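Local coordinates for protein teichoic acid D-alanine hydrolase (Staphylococcus aureus, PDB 5ZH8) that is an esterase that removes D-alanyl groups from wall teichoic acid and lipoteichoic acid of the staphylococcal cell envelope, affecting methicillin resistance, at residues 108-112 with 258-264; 248-252 with 283-287; 276-282 with 345-349. One frame throughout, in Å; residues are numbered along the deposited sequence.

All three contacts lie within one beta-lactamase-family domain, and each draws at least one segment from residues 248-287. Contacts 2 and 3 are the closest pair, about 9 Å between centres, and are joined where Asn287 ND2 donates to Leu279 O at 2.9 Å. Contact 1 lies farther off, its centre about 14 Å from that of contact 3 and about 16 Å from that of contact 2; a weak bond from Gln349 NE2 to Ala261 O ties it to contact 3. Contacts 2 and 3 approach the probable active-site region: 283-287 binds Gln129 of the Ser-X-X-Lys sequence, and Tyr282 OH binds Asp213 of Tyr-Asn-Asp, which probably stands in for the family's Tyr-X-Asn motif.

Contact 1 (108-112 with 258-264); sequences YQDFE and KYLAKGY
Gln109 and Ala261 bring the backbones to 5.0 Å, CA to CA, and from there the two segments run crosswise, their directions 78° apart. One backbone hydrogen bond joins them, from Lys262 N to Gln109 O at 3.2 Å. Gln109 and Asp110 together face Ile115, and this extra residue turns the chain and sends successive side chains to the same partner segment.

Gln109 reaches out with an extended chain. Its CG lies against Ala261 CA, where a small residue lets the backbone come close, and NE2 points in its own amide plane to Lys258 O at 3.2 Å. Thr121 binds OE1, so both ends of the buried amide are used.

Lys262 carries its CD over the face of the Asp110 carboxylate, then bends at chi3 (80°), which swings NZ to Glu112 OE1 at 2.7 Å. The ammonium also makes a weak salt bridge to Asp110 OD1, an oxygen held more firmly by Lys113 N; Phe273 offers the lysine a cation-pi partner. Glu112 OE1 is gripped twice, by Lys262 NZ on its anti side and by Tyr264 OH, 2.6 Å away, on its syn side. A tyrosine suits this place because Tyr264 OH gives its proton to Glu112 and accepts the N-H of Phe111, whose N is 3.1 Å from OH. On the ring itself, the CD2 edge of Phe111 meets the face of Tyr264, toward its rim, in a T-shaped stack, centroids 5.2 Å apart and planes at 87°. The lysine, shared between two acids, should favour their charged forms.

Here a classic beta bulge after strand 99-106 of the large antiparallel sheet is coupled, through a salt-bridge network, to the loop leading into strand 264-265.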
ATOM      1  N   TYR A 108       7.878   1.532 -17.099  1.00 55.32           N
ATOM      2  CA  TYR A 108       6.734   1.579 -18.010  1.00 56.51           C
ATOM      3  C   TYR A 108       5.543   2.393 -17.516  1.00 55.02           C
ATOM      4  O   TYR A 108       5.149   2.313 -16.353  1.00 53.73           O
ATOM      5  CB  TYR A 108       6.276   0.155 -18.325  1.00 58.70           C
ATOM      6  CG  TYR A 108       7.305  -0.619 -19.111  1.00 60.66           C
ATOM      7  CD1 TYR A 108       8.319  -1.327 -18.464  1.00 60.51           C
ATOM      8  CD2 TYR A 108       7.286  -0.624 -20.499  1.00 62.78           C
ATOM      9  CE1 TYR A 108       9.264  -2.035 -19.184  1.00 62.37           C
ATOM     10  CE2 TYR A 108       8.232  -1.326 -21.223  1.00 64.76           C
ATOM     11  CZ  TYR A 108       9.211  -2.026 -20.564  1.00 64.52           C
ATOM     12  OH  TYR A 108      10.143  -2.717 -21.296  1.00 67.09           O
ATOM     13  N   GLN A 109       4.979   3.175 -18.433  1.00 55.60           N
ATOM     14  CA  GLN A 109       3.713   3.878 -18.221  1.00 54.82           C
ATOM     15  C   GLN A 109       2.548   2.902 -18.359  1.00 56.38           C
ATOM     16  O   GLN A 109       1.587   2.947 -17.584  1.00 55.65           O
ATOM     17  CB  GLN A 109       3.578   4.996 -19.254  1.00 55.30           C
ATOM     18  CG  GLN A 109       2.253   5.740 -19.243  1.00 55.09           C
ATOM     19  CD  GLN A 109       2.112   6.621 -20.461  1.00 56.43           C
ATOM     20  OE1 GLN A 109       3.018   7.388 -20.786  1.00 56.28           O
ATOM     21  NE2 GLN A 109       0.985   6.503 -21.151  1.00 57.94           N
ATOM     22  N   ASP A 110       2.639   2.043 -19.372  1.00 58.67           N
ATOM     23  CA  ASP A 110       1.670   0.988 -19.606  1.00 60.87           C
ATOM     24  C   ASP A 110       2.452  -0.299 -19.862  1.00 62.59           C
ATOM     25  O   ASP A 110       3.145  -0.415 -20.874  1.00 64.11           O
ATOM     26  CB  ASP A 110       0.792   1.341 -20.808  1.00 62.99           C
ATOM     27  CG  ASP A 110      -0.264   0.272 -21.117  1.00 65.64           C
ATOM     28  OD1 ASP A 110      -0.111  -0.890 -20.676  1.00 66.38           O
ATOM     29  OD2 ASP A 110      -1.253   0.598 -21.806  1.00 67.10           O
ATOM     30  N   PHE A 111       2.345  -1.248 -18.932  1.00 62.52           N
ATOM     31  CA  PHE A 111       3.080  -2.516 -19.015  1.00 63.96           C
ATOM     32  C   PHE A 111       2.509  -3.453 -20.061  1.00 67.22           C
ATOM     33  O   PHE A 111       3.238  -4.269 -20.629  1.00 68.97           O
ATOM     34  CB  PHE A 111       3.089  -3.234 -17.659  1.00 63.09           C
ATOM     35  CG  PHE A 111       4.206  -2.807 -16.754  1.00 60.55           C
ATOM     36  CD1 PHE A 111       5.485  -3.315 -16.937  1.00 60.89           C
ATOM     37  CD2 PHE A 111       3.985  -1.908 -15.728  1.00 57.93           C
ATOM     38  CE1 PHE A 111       6.526  -2.930 -16.116  1.00 58.88           C
ATOM     39  CE2 PHE A 111       5.020  -1.524 -14.905  1.00 56.13           C
ATOM     40  CZ  PHE A 111       6.291  -2.035 -15.096  1.00 56.54           C
ATOM     41  N   GLU A 112       1.211  -3.331 -20.312  1.00 68.39           N
ATOM     42  CA  GLU A 112       0.517  -4.226 -21.235  1.00 71.92           C
ATOM     43  C   GLU A 112       0.845  -3.881 -22.694  1.00 73.68           C
ATOM     44  O   GLU A 112       1.008  -4.776 -23.531  1.00 76.51           O
ATOM     45  CB  GLU A 112      -0.995  -4.178 -20.995  1.00 72.81           C
ATOM     46  CG  GLU A 112      -1.448  -4.843 -19.698  1.00 72.43           C
ATOM     47  CD  GLU A 112      -1.132  -4.035 -18.445  1.00 69.09           C
ATOM     48  OE1 GLU A 112      -1.483  -2.835 -18.390  1.00 67.33           O
ATOM     49  OE2 GLU A 112      -0.537  -4.613 -17.507  1.00 68.31           O
ATOM     50  N   LYS A 258      -3.378   9.534 -24.422  1.00 69.24           N
ATOM     51  CA  LYS A 258      -2.105   8.943 -24.848  1.00 69.96           C
ATOM     52  C   LYS A 258      -1.063   8.867 -23.728  1.00 66.85           C
ATOM     53  O   LYS A 258      -0.256   7.947 -23.691  1.00 66.76           O
ATOM     54  CB  LYS A 258      -1.533   9.800 -25.979  1.00 71.96           C
ATOM     55  CG  LYS A 258      -0.683   9.079 -27.008  1.00 74.66           C
ATOM     56  CD  LYS A 258      -0.217  10.048 -28.095  1.00 76.86           C
ATOM     57  CE  LYS A 258      -1.383  10.826 -28.715  1.00 78.91           C
ATOM     58  NZ  LYS A 258      -1.041  11.522 -29.988  1.00 81.88           N
ATOM     59  N   TYR A 259      -1.077   9.851 -22.832  1.00 64.35           N
ATOM     60  CA  TYR A 259      -0.029  10.028 -21.834  1.00 61.74           C
ATOM     61  C   TYR A 259      -0.450   9.684 -20.393  1.00 59.11           C
ATOM     62  O   TYR A 259       0.364   9.765 -19.468  1.00 56.84           O
ATOM     63  CB  TYR A 259       0.500  11.469 -21.914  1.00 61.14           C
ATOM     64  CG  TYR A 259       1.171  11.801 -23.243  1.00 63.81           C
ATOM     65  CD1 TYR A 259       2.246  11.045 -23.711  1.00 65.06           C
ATOM     66  CD2 TYR A 259       0.737  12.865 -24.030  1.00 65.49           C
ATOM     67  CE1 TYR A 259       2.863  11.333 -24.918  1.00 67.45           C
ATOM     68  CE2 TYR A 259       1.351  13.162 -25.242  1.00 67.98           C
ATOM     69  CZ  TYR A 259       2.416  12.391 -25.678  1.00 69.02           C
ATOM     70  OH  TYR A 259       3.047  12.663 -26.872  1.00 71.97           O
ATOM     71  N   LEU A 260      -1.700   9.273 -20.203  1.00 59.31           N
ATOM     72  CA  LEU A 260      -2.204   8.984 -18.860  1.00 57.67           C
ATOM     73  C   LEU A 260      -1.669   7.643 -18.363  1.00 57.48           C
ATOM     74  O   LEU A 260      -1.955   6.604 -18.948  1.00 60.08           O
ATOM     75  CB  LEU A 260      -3.741   9.012 -18.833  1.00 58.70           C
ATOM     76  CG  LEU A 260      -4.466  10.333 -18.482  1.00 57.74           C
ATOM     77  CD1 LEU A 260      -3.810  11.603 -19.018  1.00 57.17           C
ATOM     78  CD2 LEU A 260      -5.919  10.248 -18.923  1.00 59.67           C
ATOM     79  N   ALA A 261      -0.907   7.682 -17.277  1.00 55.17           N
ATOM     80  CA  ALA A 261      -0.262   6.495 -16.731  1.00 54.80           C
ATOM     81  C   ALA A 261      -1.249   5.532 -16.093  1.00 55.34           C
ATOM     82  O   ALA A 261      -2.278   5.931 -15.562  1.00 54.84           O
ATOM     83  CB  ALA A 261       0.797   6.898 -15.709  1.00 52.68           C
ATOM     84  N   LYS A 262      -0.904   4.253 -16.146  1.00 56.61           N
ATOM     85  CA  LYS A 262      -1.661   3.205 -15.487  1.00 57.54           C
ATOM     86  C   LYS A 262      -0.947   2.866 -14.185  1.00 56.08           C
ATOM     87  O   LYS A 262       0.280   2.777 -14.150  1.00 55.04           O
ATOM     88  CB  LYS A 262      -1.748   1.967 -16.385  1.00 60.13           C
ATOM     89  CG  LYS A 262      -2.337   2.252 -17.759  1.00 62.08           C
ATOM     90  CD  LYS A 262      -2.277   1.044 -18.690  1.00 64.74           C
ATOM     91  CE  LYS A 262      -3.384   0.040 -18.413  1.00 66.68           C
ATOM     92  NZ  LYS A 262      -3.302  -1.141 -19.327  1.00 69.76           N
ATOM     93  N   GLY A 263      -1.720   2.686 -13.120  1.00 56.25           N
ATOM     94  CA  GLY A 263      -1.177   2.343 -11.810  1.00 55.59           C
ATOM     95  C   GLY A 263      -1.250   0.851 -11.582  1.00 57.87           C
ATOM     96  O   GLY A 263      -2.142   0.179 -12.105  1.00 59.86           O
ATOM     97  N   TYR A 264      -0.315   0.329 -10.794  1.00 57.96           N
ATOM     98  CA  TYR A 264      -0.208  -1.115 -10.592  1.00 60.18           C
ATOM     99  C   TYR A 264       0.035  -1.489  -9.133  1.00 61.09           C
ATOM    100  O   TYR A 264       0.637  -0.734  -8.367  1.00 58.79           O
ATOM    101  CB  TYR A 264       0.912  -1.678 -11.461  1.00 59.99           C
ATOM    102  CG  TYR A 264       0.661  -1.528 -12.940  1.00 60.56           C
ATOM    103  CD1 TYR A 264      -0.028  -2.505 -13.645  1.00 62.93           C
ATOM    104  CD2 TYR A 264       1.108  -0.411 -13.634  1.00 58.99           C
ATOM    105  CE1 TYR A 264      -0.263  -2.378 -15.002  1.00 64.03           C
ATOM    106  CE2 TYR A 264       0.871  -0.271 -14.991  1.00 60.14           C
ATOM    107  CZ  TYR A 264       0.188  -1.262 -15.674  1.00 62.68           C
ATOM    108  OH  TYR A 264      -0.048  -1.135 -17.024  1.00 63.99           O
TER

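Contact 2 (248-252 with 283-287); sequences TAFYD and YGAGN
Tyr251 and Asn287 both place CG between the backbone N and the carbonyl carbon (chi1 76° and 70°), a choice that keeps each side chain close over its own backbone and sets the amide of Asn287 obliquely across the tyrosine ring, with ND2 3.9 Å from Tyr251 CD1. The same amide turns its oxygen the other way. Asn287 OD1 meets the edge of the Phe250 ring, 3.6 Å from CD1, with the amide and ring planes steeply inclined, a weakly favourable meeting of a partly negative oxygen with aromatic C-H. On the nitrogen side, ND2 donates to Leu279 O and points its edge at the centre of the Tyr283 face, while Tyr251 and Phe250 lie against one face of the amide.

Main chain supports this packing: Tyr251 N donates to Asn287 O at 3.1 Å. The bond extends by one step the pairing of strands 248-250 and 288-290, in which Ala249 bonds to Tyr289, within the small three-stranded antiparallel sheet. Gly284 and Gly286 take positive phi values that suit glycine, curling the loop so that Asn287 N reaches Gln129 OE1, part of the Ser-X-X-Lys sequence characteristic of serine beta-lactamases and their relatives.

Phe250 and Tyr283 are tilted 30° and slid apart until the rings barely overlap, their centroids separated by 5.4 Å; they touch through CD1 and CE1 of Phe250 and CE2 and CD2 of Tyr283. The side chains of Tyr251 and Tyr283 cross at about a right angle, and Tyr251 CE1 stops 3.7 Å from Tyr283 OH. Leu52 of helix 47-55 packs on both Phe250 and Tyr283.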
ATOM      1  N   THR A 248      -1.166  18.948 -17.933  1.00 52.38           N
ATOM      2  CA  THR A 248      -1.949  18.623 -16.756  1.00 51.16           C
ATOM      3  C   THR A 248      -3.400  18.536 -17.199  1.00 52.85           C
ATOM      4  O   THR A 248      -3.886  19.416 -17.919  1.00 54.53           O
ATOM      5  CB  THR A 248      -1.830  19.736 -15.706  1.00 49.90           C
ATOM      6  OG1 THR A 248      -0.479  19.814 -15.239  1.00 48.86           O
ATOM      7  CG2 THR A 248      -2.778  19.494 -14.531  1.00 48.82           C
ATOM      8  N   ALA A 249      -4.097  17.487 -16.780  1.00 52.87           N
ATOM      9  CA  ALA A 249      -5.442  17.246 -17.286  1.00 54.42           C
ATOM     10  C   ALA A 249      -6.309  16.444 -16.334  1.00 53.96           C
ATOM     11  O   ALA A 249      -5.817  15.695 -15.495  1.00 52.63           O
ATOM     12  CB  ALA A 249      -5.378  16.558 -18.644  1.00 56.60           C
ATOM     13  N   PHE A 250      -7.616  16.634 -16.472  1.00 55.21           N
ATOM     14  CA  PHE A 250      -8.596  15.810 -15.785  1.00 55.40           C
ATOM     15  C   PHE A 250      -8.660  14.464 -16.492  1.00 56.94           C
ATOM     16  O   PHE A 250      -8.408  14.372 -17.688  1.00 58.27           O
ATOM     17  CB  PHE A 250      -9.971  16.493 -15.762  1.00 56.59           C
ATOM     18  CG  PHE A 250     -10.046  17.672 -14.830  1.00 54.73           C
ATOM     19  CD1 PHE A 250     -10.318  17.486 -13.484  1.00 53.72           C
ATOM     20  CD2 PHE A 250      -9.839  18.959 -15.295  1.00 54.53           C
ATOM     21  CE1 PHE A 250     -10.385  18.561 -12.615  1.00 52.50           C
ATOM     22  CE2 PHE A 250      -9.906  20.042 -14.434  1.00 53.43           C
ATOM     23  CZ  PHE A 250     -10.177  19.844 -13.090  1.00 52.32           C
ATOM     24  N   TYR A 251      -9.001  13.429 -15.732  1.00 57.11           N
ATOM     25  CA  TYR A 251      -8.906  12.031 -16.173  1.00 58.70           C
ATOM     26  C   TYR A 251      -9.471  11.698 -17.565  1.00 61.36           C
ATOM     27  O   TYR A 251      -8.934  10.824 -18.248  1.00 62.31           O
ATOM     28  CB  TYR A 251      -9.568  11.119 -15.131  1.00 59.30           C
ATOM     29  CG  TYR A 251     -11.083  11.140 -15.158  1.00 61.82           C
ATOM     30  CD1 TYR A 251     -11.800  12.177 -14.559  1.00 61.69           C
ATOM     31  CD2 TYR A 251     -11.802  10.125 -15.784  1.00 64.73           C
ATOM     32  CE1 TYR A 251     -13.187  12.200 -14.587  1.00 63.81           C
ATOM     33  CE2 TYR A 251     -13.191  10.136 -15.814  1.00 67.03           C
ATOM     34  CZ  TYR A 251     -13.876  11.176 -15.216  1.00 66.58           C
ATOM     35  OH  TYR A 251     -15.255  11.186 -15.243  1.00 69.03           O
ATOM     36  N   ASP A 252     -10.542  12.373 -17.981  1.00 62.80           N
ATOM     37  CA  ASP A 252     -11.247  11.994 -19.205  1.00 65.94           C
ATOM     38  C   ASP A 252     -11.028  12.935 -20.394  1.00 66.62           C
ATOM     39  O   ASP A 252     -11.698  12.802 -21.419  1.00 69.64           O
ATOM     40  CB  ASP A 252     -12.749  11.849 -18.925  1.00 68.13           C
ATOM     41  CG  ASP A 252     -13.444  10.894 -19.899  1.00 71.91           C
ATOM     42  OD1 ASP A 252     -12.803   9.929 -20.379  1.00 72.70           O
ATOM     43  OD2 ASP A 252     -14.642  11.115 -20.192  1.00 74.52           O
ATOM     44  N   TYR A 283     -13.881  15.222  -8.272  1.00 56.44           N
ATOM     45  CA  TYR A 283     -13.387  16.534  -8.693  1.00 55.24           C
ATOM     46  C   TYR A 283     -12.952  17.346  -7.484  1.00 53.60           C
ATOM     47  O   TYR A 283     -13.777  17.728  -6.658  1.00 54.42           O
ATOM     48  CB  TYR A 283     -14.447  17.291  -9.495  1.00 57.08           C
ATOM     49  CG  TYR A 283     -14.546  16.830 -10.932  1.00 58.63           C
ATOM     50  CD1 TYR A 283     -15.292  15.708 -11.269  1.00 60.79           C
ATOM     51  CD2 TYR A 283     -13.883  17.511 -11.950  1.00 58.19           C
ATOM     52  CE1 TYR A 283     -15.378  15.278 -12.581  1.00 62.45           C
ATOM     53  CE2 TYR A 283     -13.964  17.087 -13.264  1.00 59.89           C
ATOM     54  CZ  TYR A 283     -14.718  15.969 -13.573  1.00 61.98           C
ATOM     55  OH  TYR A 283     -14.826  15.532 -14.874  1.00 64.33           O
ATOM     56  N   GLY A 284     -11.646  17.572  -7.374  1.00 51.82           N
ATOM     57  CA  GLY A 284     -11.076  18.383  -6.304  1.00 50.48           C
ATOM     58  C   GLY A 284     -10.296  17.614  -5.254  1.00 49.64           C
ATOM     59  O   GLY A 284      -9.520  18.213  -4.510  1.00 48.66           O
ATOM     60  N   ALA A 285     -10.500  16.301  -5.181  1.00 50.68           N
ATOM     61  CA  ALA A 285      -9.811  15.453  -4.190  1.00 50.34           C
ATOM     62  C   ALA A 285      -8.949  14.343  -4.808  1.00 50.15           C
ATOM     63  O   ALA A 285      -8.429  13.489  -4.084  1.00 49.92           O
ATOM     64  CB  ALA A 285     -10.826  14.852  -3.225  1.00 52.05           C
ATOM     65  N   GLY A 286      -8.809  14.343  -6.136  1.00 50.44           N
ATOM     66  CA  GLY A 286      -7.836  13.475  -6.802  1.00 50.17           C
ATOM     67  C   GLY A 286      -8.277  12.768  -8.071  1.00 51.43           C
ATOM     68  O   GLY A 286      -8.178  11.544  -8.160  1.00 52.27           O
ATOM     69  N   ASN A 287      -8.729  13.536  -9.063  1.00 51.69           N
ATOM     70  CA  ASN A 287      -8.987  13.000 -10.405  1.00 53.00           C
ATOM     71  C   ASN A 287      -8.197  13.765 -11.467  1.00 52.32           C
ATOM     72  O   ASN A 287      -8.590  13.797 -12.634  1.00 54.06           O
ATOM     73  CB  ASN A 287     -10.488  13.007 -10.725  1.00 54.95           C
ATOM     74  CG  ASN A 287     -11.051  14.405 -10.916  1.00 54.72           C
ATOM     75  OD1 ASN A 287     -10.413  15.405 -10.579  1.00 53.06           O
ATOM     76  ND2 ASN A 287     -12.260  14.478 -11.465  1.00 56.43           N
TER

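Contact 3 (276-282 with 345-349); sequences PNILDQY and GFFGQ
Phe346 and Phe347 enter the loop 276-282 together, the edge of Phe347 set against the face of Phe346, and the packing is dense where these rings meet Tyr282, Leu279, Ile278 and Pro276. The CZ end of Phe346 stands over the centre of the Tyr282 face, an edge-to-face pair with centroids 5.0 Å apart and planes inclined at 56°. Leu279 slides past Phe346 in the opposite direction, its CD2 branch reaching CE2 of the ring at 3.5 Å. Phe347 takes Pro276 on one face: Pro276 CA, a C-H carbon next to the backbone N, sits over the ring centre in a CH-pi contact, 3.7 Å from the centroid, while CB and CG rest more loosely beside it. At the far edge of that ring Ile278 brings CG1 to within 3.6 Å of CZ. The isoleucine sets CG1 between its backbone N and carbonyl carbon (chi1 57°), which leads CD1 on toward both phenylalanines. Tyr282 keeps its hydroxyl for Asp213, leaving the ring face to Phe346.

No hydrogen bond crosses the contact, and its more open side is sparse. There Asn277 gives up little area and touches Phe347 through OD1 alone, its amide nearly perpendicular to the ring.

The phenylalanines can project together because Phe346 to Gln349 form a type I' turn, closed by Gln349 N to Phe346 O at 2.9 Å. Both central residues have positive phi, easy for Gly348 and less usual for Phe347. This two-residue beta hairpin joins strands 340-346 and 349-355 of the large antiparallel sheet. In the beta-lactamase fold, Asn-Gly-Gly ending at Gly345 probably replaces the Lys-Thr-Gly motif, which would place the hairpin, and the loop 276-282 packed on it, beside the active-site region.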
ATOM      1  N   PRO A 276      -9.021   3.223 -12.442  1.00 68.96           N
ATOM      2  CA  PRO A 276      -9.854   4.208 -11.758  1.00 67.69           C
ATOM      3  C   PRO A 276     -11.308   4.106 -12.215  1.00 69.67           C
ATOM      4  O   PRO A 276     -11.589   4.161 -13.416  1.00 71.01           O
ATOM      5  CB  PRO A 276      -9.237   5.543 -12.175  1.00 65.61           C
ATOM      6  CG  PRO A 276      -7.831   5.225 -12.531  1.00 64.53           C
ATOM      7  CD  PRO A 276      -7.895   3.861 -13.151  1.00 66.98           C
ATOM      8  N   ASN A 277     -12.209   3.938 -11.250  1.00 69.80           N
ATOM      9  CA  ASN A 277     -13.622   3.688 -11.517  1.00 72.11           C
ATOM     10  C   ASN A 277     -14.561   4.717 -10.861  1.00 71.55           C
ATOM     11  O   ASN A 277     -15.785   4.574 -10.949  1.00 74.14           O
ATOM     12  CB  ASN A 277     -13.983   2.272 -11.045  1.00 74.32           C
ATOM     13  CG  ASN A 277     -13.633   2.026  -9.585  1.00 73.07           C
ATOM     14  OD1 ASN A 277     -12.998   2.851  -8.929  1.00 70.06           O
ATOM     15  ND2 ASN A 277     -14.072   0.898  -9.065  1.00 75.55           N
ATOM     16  N   ILE A 278     -13.992   5.740 -10.221  1.00 68.10           N
ATOM     17  CA  ILE A 278     -14.767   6.699  -9.428  1.00 67.58           C
ATOM     18  C   ILE A 278     -14.337   8.163  -9.621  1.00 65.21           C
ATOM     19  O   ILE A 278     -14.758   9.044  -8.872  1.00 64.56           O
ATOM     20  CB  ILE A 278     -14.671   6.361  -7.921  1.00 66.92           C
ATOM     21  CG1 ILE A 278     -13.208   6.332  -7.461  1.00 64.08           C
ATOM     22  CG2 ILE A 278     -15.353   5.034  -7.631  1.00 69.96           C
ATOM     23  CD1 ILE A 278     -13.026   6.195  -5.962  1.00 63.46           C
ATOM     24  N   LEU A 279     -13.518   8.429 -10.632  1.00 64.10           N
ATOM     25  CA  LEU A 279     -12.923   9.751 -10.800  1.00 61.72           C
ATOM     26  C   LEU A 279     -13.933  10.795 -11.287  1.00 62.74           C
ATOM     27  O   LEU A 279     -13.681  12.002 -11.194  1.00 61.50           O
ATOM     28  CB  LEU A 279     -11.719   9.668 -11.741  1.00 60.58           C
ATOM     29  CG  LEU A 279     -10.575   8.728 -11.323  1.00 59.21           C
ATOM     30  CD1 LEU A 279      -9.417   8.872 -12.296  1.00 58.09           C
ATOM     31  CD2 LEU A 279     -10.123   9.009  -9.897  1.00 57.31           C
ATOM     32  N   ASP A 280     -15.074  10.340 -11.799  1.00 65.60           N
ATOM     33  CA  ASP A 280     -16.191  11.242 -12.136  1.00 66.89           C
ATOM     34  C   ASP A 280     -16.809  11.945 -10.914  1.00 65.63           C
ATOM     35  O   ASP A 280     -17.395  13.012 -11.051  1.00 65.39           O
ATOM     36  CB  ASP A 280     -17.281  10.504 -12.942  1.00 70.73           C
ATOM     37  CG  ASP A 280     -17.813   9.258 -12.243  1.00 73.04           C
ATOM     38  OD1 ASP A 280     -17.236   8.817 -11.217  1.00 72.02           O
ATOM     39  OD2 ASP A 280     -18.819   8.707 -12.742  1.00 76.49           O
ATOM     40  N   GLN A 281     -16.660  11.351  -9.730  1.00 64.66           N
ATOM     41  CA  GLN A 281     -17.185  11.919  -8.489  1.00 64.07           C
ATOM     42  C   GLN A 281     -16.095  12.550  -7.614  1.00 61.09           C
ATOM     43  O   GLN A 281     -16.371  12.990  -6.498  1.00 60.60           O
ATOM     44  CB  GLN A 281     -17.911  10.821  -7.698  1.00 66.03           C
ATOM     45  CG  GLN A 281     -17.009   9.944  -6.830  1.00 64.78           C
ATOM     46  CD  GLN A 281     -17.519   8.523  -6.664  1.00 67.33           C
ATOM     47  OE1 GLN A 281     -17.679   8.039  -5.545  1.00 67.72           O
ATOM     48  NE2 GLN A 281     -17.768   7.844  -7.783  1.00 68.97           N
ATOM     49  N   TYR A 282     -14.863  12.594  -8.122  1.00 59.30           N
ATOM     50  CA  TYR A 282     -13.697  12.985  -7.323  1.00 56.79           C
ATOM     51  C   TYR A 282     -13.065  14.312  -7.747  1.00 55.32           C
ATOM     52  O   TYR A 282     -11.858  14.516  -7.574  1.00 53.78           O
ATOM     53  CB  TYR A 282     -12.650  11.855  -7.336  1.00 55.95           C
ATOM     54  CG  TYR A 282     -12.452  11.218  -5.979  1.00 55.60           C
ATOM     55  CD1 TYR A 282     -11.599  11.795  -5.040  1.00 53.54           C
ATOM     56  CD2 TYR A 282     -13.135  10.059  -5.625  1.00 57.53           C
ATOM     57  CE1 TYR A 282     -11.424  11.226  -3.794  1.00 53.69           C
ATOM     58  CE2 TYR A 282     -12.965   9.484  -4.379  1.00 57.76           C
ATOM     59  CZ  TYR A 282     -12.109  10.070  -3.467  1.00 55.87           C
ATOM     60  OH  TYR A 282     -11.941   9.492  -2.231  1.00 56.54           O
ATOM     61  N   GLY A 345      -1.885   9.299  -2.879  1.00 44.54           N
ATOM     62  CA  GLY A 345      -1.832   7.866  -3.188  1.00 45.61           C
ATOM     63  C   GLY A 345      -3.184   7.417  -3.708  1.00 46.92           C
ATOM     64  O   GLY A 345      -4.179   7.476  -2.980  1.00 48.17           O
ATOM     65  N   PHE A 346      -3.238   6.974  -4.961  1.00 46.92           N
ATOM     66  CA  PHE A 346      -4.520   6.653  -5.578  1.00 48.12           C
ATOM     67  C   PHE A 346      -4.346   5.676  -6.738  1.00 48.99           C
ATOM     68  O   PHE A 346      -3.453   5.843  -7.570  1.00 47.87           O
ATOM     69  CB  PHE A 346      -5.181   7.966  -6.056  1.00 47.44           C
ATOM     70  CG  PHE A 346      -6.675   8.022  -5.875  1.00 48.78           C
ATOM     71  CD1 PHE A 346      -7.312   7.402  -4.799  1.00 49.99           C
ATOM     72  CD2 PHE A 346      -7.442   8.767  -6.757  1.00 49.16           C
ATOM     73  CE1 PHE A 346      -8.687   7.477  -4.660  1.00 51.57           C
ATOM     74  CE2 PHE A 346      -8.820   8.856  -6.610  1.00 50.42           C
ATOM     75  CZ  PHE A 346      -9.437   8.212  -5.560  1.00 51.69           C
ATOM     76  N   PHE A 347      -5.207   4.661  -6.767  1.00 50.86           N
ATOM     77  CA  PHE A 347      -5.230   3.642  -7.820  1.00 52.39           C
ATOM     78  C   PHE A 347      -3.852   3.246  -8.328  1.00 51.52           C
ATOM     79  O   PHE A 347      -3.521   3.447  -9.496  1.00 51.11           O
ATOM     80  CB  PHE A 347      -6.141   4.079  -8.970  1.00 53.31           C
ATOM     81  CG  PHE A 347      -7.589   4.142  -8.584  1.00 54.66           C
ATOM     82  CD1 PHE A 347      -8.385   3.004  -8.640  1.00 57.06           C
ATOM     83  CD2 PHE A 347      -8.147   5.329  -8.138  1.00 53.52           C
ATOM     84  CE1 PHE A 347      -9.712   3.056  -8.269  1.00 58.60           C
ATOM     85  CE2 PHE A 347      -9.479   5.383  -7.769  1.00 55.02           C
ATOM     86  CZ  PHE A 347     -10.260   4.243  -7.836  1.00 57.61           C
ATOM     87  N   GLY A 348      -3.054   2.702  -7.414  1.00 51.31           N
ATOM     88  CA  GLY A 348      -1.737   2.155  -7.729  1.00 51.18           C
ATOM     89  C   GLY A 348      -0.649   3.156  -8.068  1.00 49.28           C
ATOM     90  O   GLY A 348       0.424   2.764  -8.517  1.00 49.34           O
ATOM     91  N   GLN A 349      -0.912   4.443  -7.848  1.00 47.85           N
ATOM     92  CA  GLN A 349       0.062   5.481  -8.139  1.00 46.09           C
ATOM     93  C   GLN A 349       0.378   6.247  -6.871  1.00 44.49           C
ATOM     94  O   GLN A 349      -0.417   6.268  -5.933  1.00 44.74           O
ATOM     95  CB  GLN A 349      -0.456   6.412  -9.231  1.00 46.20           C
ATOM     96  CG  GLN A 349      -0.902   5.666 -10.489  1.00 48.37           C
ATOM     97  CD  GLN A 349      -0.970   6.531 -11.736  1.00 48.57           C
ATOM     98  OE1 GLN A 349      -0.425   7.635 -11.775  1.00 47.71           O
ATOM     99  NE2 GLN A 349      -1.628   6.025 -12.771  1.00 50.35           N
TER